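HI1317 (Haemophilus influenzae, PDB 1JOV) probably interconverts the alpha and beta anomers of glucose 6-phosphate, as a member of the glucose-6-phosphate 1-epimerase family. Local coordinates at residues N227-K232 / T239-M244. Sequence-based numbering, arbitrary orientation.
Sequences NPWHKK and TGYQKM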
loop_
_atom_site.group_PDB
_atom_site.type_symbol
_atom_site.label_atom_id
_atom_site.label_comp_id
_atom_site.label_asym_id
_atom_site.label_seq_id
_atom_site.Cartn_x
_atom_site.Cartn_y
_atom_site.Cartn_z
ATOM N N ASN A 227 7.699 6.935 -8.844
ATOM C CA ASN A 227 7.050 6.665 -10.150
ATOM C C ASN A 227 8.193 6.265 -11.069
ATOM O O ASN A 227 9.161 7.004 -11.192
ATOM C CB ASN A 227 6.224 7.871 -10.665
ATOM C CG ASN A 227 5.447 7.535 -11.975
ATOM O OD1 ASN A 227 6.085 7.263 -13.018
ATOM N ND2 ASN A 227 4.110 7.427 -11.893
ATOM N N PRO A 228 8.160 5.063 -11.603
ATOM C CA PRO A 228 9.289 4.526 -12.347
ATOM C C PRO A 228 9.420 5.211 -13.737
ATOM O O PRO A 228 10.451 5.066 -14.414
ATOM C CB PRO A 228 8.911 3.047 -12.529
ATOM C CG PRO A 228 7.417 3.029 -12.510
ATOM C CD PRO A 228 7.031 4.125 -11.583
ATOM N N TRP A 229 8.364 5.861 -14.152
ATOM C CA TRP A 229 8.351 6.629 -15.394
ATOM C C TRP A 229 8.739 5.670 -16.543
ATOM O O TRP A 229 7.999 4.731 -16.843
ATOM C CB TRP A 229 9.228 7.896 -15.238
ATOM C CG TRP A 229 9.056 8.910 -16.335
ATOM C CD1 TRP A 229 9.849 9.030 -17.444
ATOM C CD2 TRP A 229 8.046 9.925 -16.445
ATOM N NE1 TRP A 229 9.401 10.048 -18.248
ATOM C CE2 TRP A 229 8.319 10.641 -17.641
ATOM C CE3 TRP A 229 6.947 10.322 -15.646
ATOM C CZ2 TRP A 229 7.516 11.640 -18.099
ATOM C CZ3 TRP A 229 6.168 11.385 -16.087
ATOM C CH2 TRP A 229 6.460 12.018 -17.316
ATOM N N HIS A 230 9.906 5.864 -17.185
ATOM C CA HIS A 230 10.236 4.971 -18.321
ATOM C C HIS A 230 11.020 3.688 -18.049
ATOM O O HIS A 230 11.245 2.891 -18.957
ATOM C CB HIS A 230 10.917 5.742 -19.444
ATOM C CG HIS A 230 9.959 6.517 -20.283
ATOM N ND1 HIS A 230 10.346 7.178 -21.424
ATOM C CD2 HIS A 230 8.620 6.671 -20.189
ATOM C CE1 HIS A 230 9.289 7.746 -21.975
ATOM N NE2 HIS A 230 8.230 7.455 -21.243
ATOM N N LYS A 231 11.468 3.471 -16.777
ATOM C CA LYS A 231 12.245 2.255 -16.459
ATOM C C LYS A 231 11.380 1.048 -16.583
ATOM O O LYS A 231 10.227 1.027 -16.144
ATOM C CB LYS A 231 12.772 2.246 -15.030
ATOM C CG LYS A 231 13.828 3.291 -14.722
ATOM C CD LYS A 231 14.212 3.272 -13.254
ATOM C CE LYS A 231 15.540 2.578 -13.041
ATOM N NZ LYS A 231 15.908 2.521 -11.599
ATOM N N LYS A 232 11.930 0.021 -17.196
ATOM C CA LYS A 232 11.159 -1.197 -17.290
ATOM C C LYS A 232 11.068 -1.669 -15.823
ATOM O O LYS A 232 12.030 -1.539 -15.075
ATOM C CB LYS A 232 11.857 -2.187 -18.189
ATOM C CG LYS A 232 11.607 -3.651 -17.966
ATOM C CD LYS A 232 12.595 -4.416 -18.878
ATOM C CE LYS A 232 11.987 -5.660 -19.535
ATOM N NZ LYS A 232 12.691 -6.035 -20.809
ATOM N N THR A 239 3.172 0.961 -20.146
ATOM C CA THR A 239 2.274 2.108 -19.988
ATOM C C THR A 239 1.740 2.296 -18.535
ATOM O O THR A 239 1.063 3.283 -18.252
ATOM C CB THR A 239 1.098 1.897 -20.953
ATOM O OG1 THR A 239 0.173 2.993 -20.824
ATOM C CG2 THR A 239 0.394 0.580 -20.630
ATOM N N GLY A 240 2.049 1.342 -17.672
ATOM C CA GLY A 240 1.600 1.362 -16.294
ATOM C C GLY A 240 1.926 2.634 -15.541
ATOM O O GLY A 240 1.110 3.073 -14.762
ATOM N N TYR A 241 3.115 3.228 -15.712
ATOM C CA TYR A 241 3.460 4.367 -14.858
ATOM C C TYR A 241 2.490 5.532 -14.988
ATOM O O TYR A 241 2.436 6.383 -14.098
ATOM C CB TYR A 241 4.879 4.938 -15.163
ATOM C CG TYR A 241 4.911 5.842 -16.415
ATOM C CD1 TYR A 241 5.037 5.295 -17.687
ATOM C CD2 TYR A 241 4.843 7.216 -16.345
ATOM C CE1 TYR A 241 5.097 6.067 -18.839
ATOM C CE2 TYR A 241 4.908 8.012 -17.490
ATOM C CZ TYR A 241 5.034 7.426 -18.737
ATOM O OH TYR A 241 5.098 8.206 -19.878
ATOM N N GLN A 242 1.728 5.584 -16.079
ATOM C CA GLN A 242 0.891 6.740 -16.311
ATOM C C GLN A 242 -0.308 6.793 -15.427
ATOM O O GLN A 242 -0.918 7.860 -15.266
ATOM C CB GLN A 242 0.372 6.706 -17.771
ATOM C CG GLN A 242 1.466 6.747 -18.782
ATOM C CD GLN A 242 0.934 7.004 -20.174
ATOM O OE1 GLN A 242 1.124 8.087 -20.720
ATOM N NE2 GLN A 242 0.285 5.997 -20.765
ATOM N N LYS A 243 -0.650 5.652 -14.808
ATOM C CA LYS A 243 -1.903 5.591 -14.062
ATOM C C LYS A 243 -1.662 5.329 -12.579
ATOM O O LYS A 243 -2.623 5.059 -11.834
ATOM C CB LYS A 243 -2.836 4.498 -14.648
ATOM C CG LYS A 243 -3.247 4.713 -16.122
ATOM C CD LYS A 243 -4.399 5.658 -16.341
ATOM C CE LYS A 243 -4.864 5.535 -17.795
ATOM N NZ LYS A 243 -3.733 5.534 -18.802
ATOM N N MET A 244 -0.428 5.498 -12.131
ATOM C CA MET A 244 -0.094 5.175 -10.723
ATOM C C MET A 244 0.905 6.194 -10.167
ATOM O O MET A 244 1.579 6.942 -10.890
ATOM C CB MET A 244 0.493 3.787 -10.614
ATOM C CG MET A 244 1.698 3.564 -11.459
ATOM S SD MET A 244 3.221 4.151 -10.794
ATOM C CE MET A 244 3.559 2.735 -9.905
HETATM O O HOH W 1 4.877 7.073 -22.145
#
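Asn227, at the end of strand 222-227, meets Tyr241, in a short 3-10 segment just before strand 244-251. The Asn227 amide lies almost perpendicular to the Tyr241 ring, the planes 88° apart. Its ND2 donates to Tyr241 O, 3.0 Å away. The bond is nearly straight (N-H...O 173°) and arrives in the plane of the Tyr241 carbonyl, on a lone pair. Met244 O also lies close to Asn227 ND2, at 2.8 Å. On the other branch, Asn227 OD1 accepts from Trp229 N at 2.9 Å and closes an Asx turn. With ND2 donating and OD1 accepting, the two bonds define which way round the amide sits.

This inner part is tightly packed. Asn227, Pro228 and Met244 are buried. Pro228 CD meets Met244 SD tip to tip, and Pro228 CG touches Tyr241 CB. The Met244 side chain, bent at chi2 and chi3, lies about 7 Å from that of the predicted active-site residue His150.

Tyr241 carries the contact outward. Trp229 CA lies over one ring face in a CH-pi contact, 4.0 Å from the centroid. Gln242 CG covers the opposite face. Tyr241 CE2 lies over one face of the indole, offset toward the rim, 3.6 Å from Trp229 CE3. The two rings meet obliquely, with planes at 50°.

The outer side is looser. A type II' turn from Pro228 to Lys231 brings the exposed His230 beside the phenol. His230 CD2 comes to 3.8 Å from Tyr241 CE1, and the two ring centroids are 5.5 Å apart.

The chemistry therefore changes along the contact: directional amide bonding among buried residues on the strand side, and oblique aromatic contacts on the exposed His230 side.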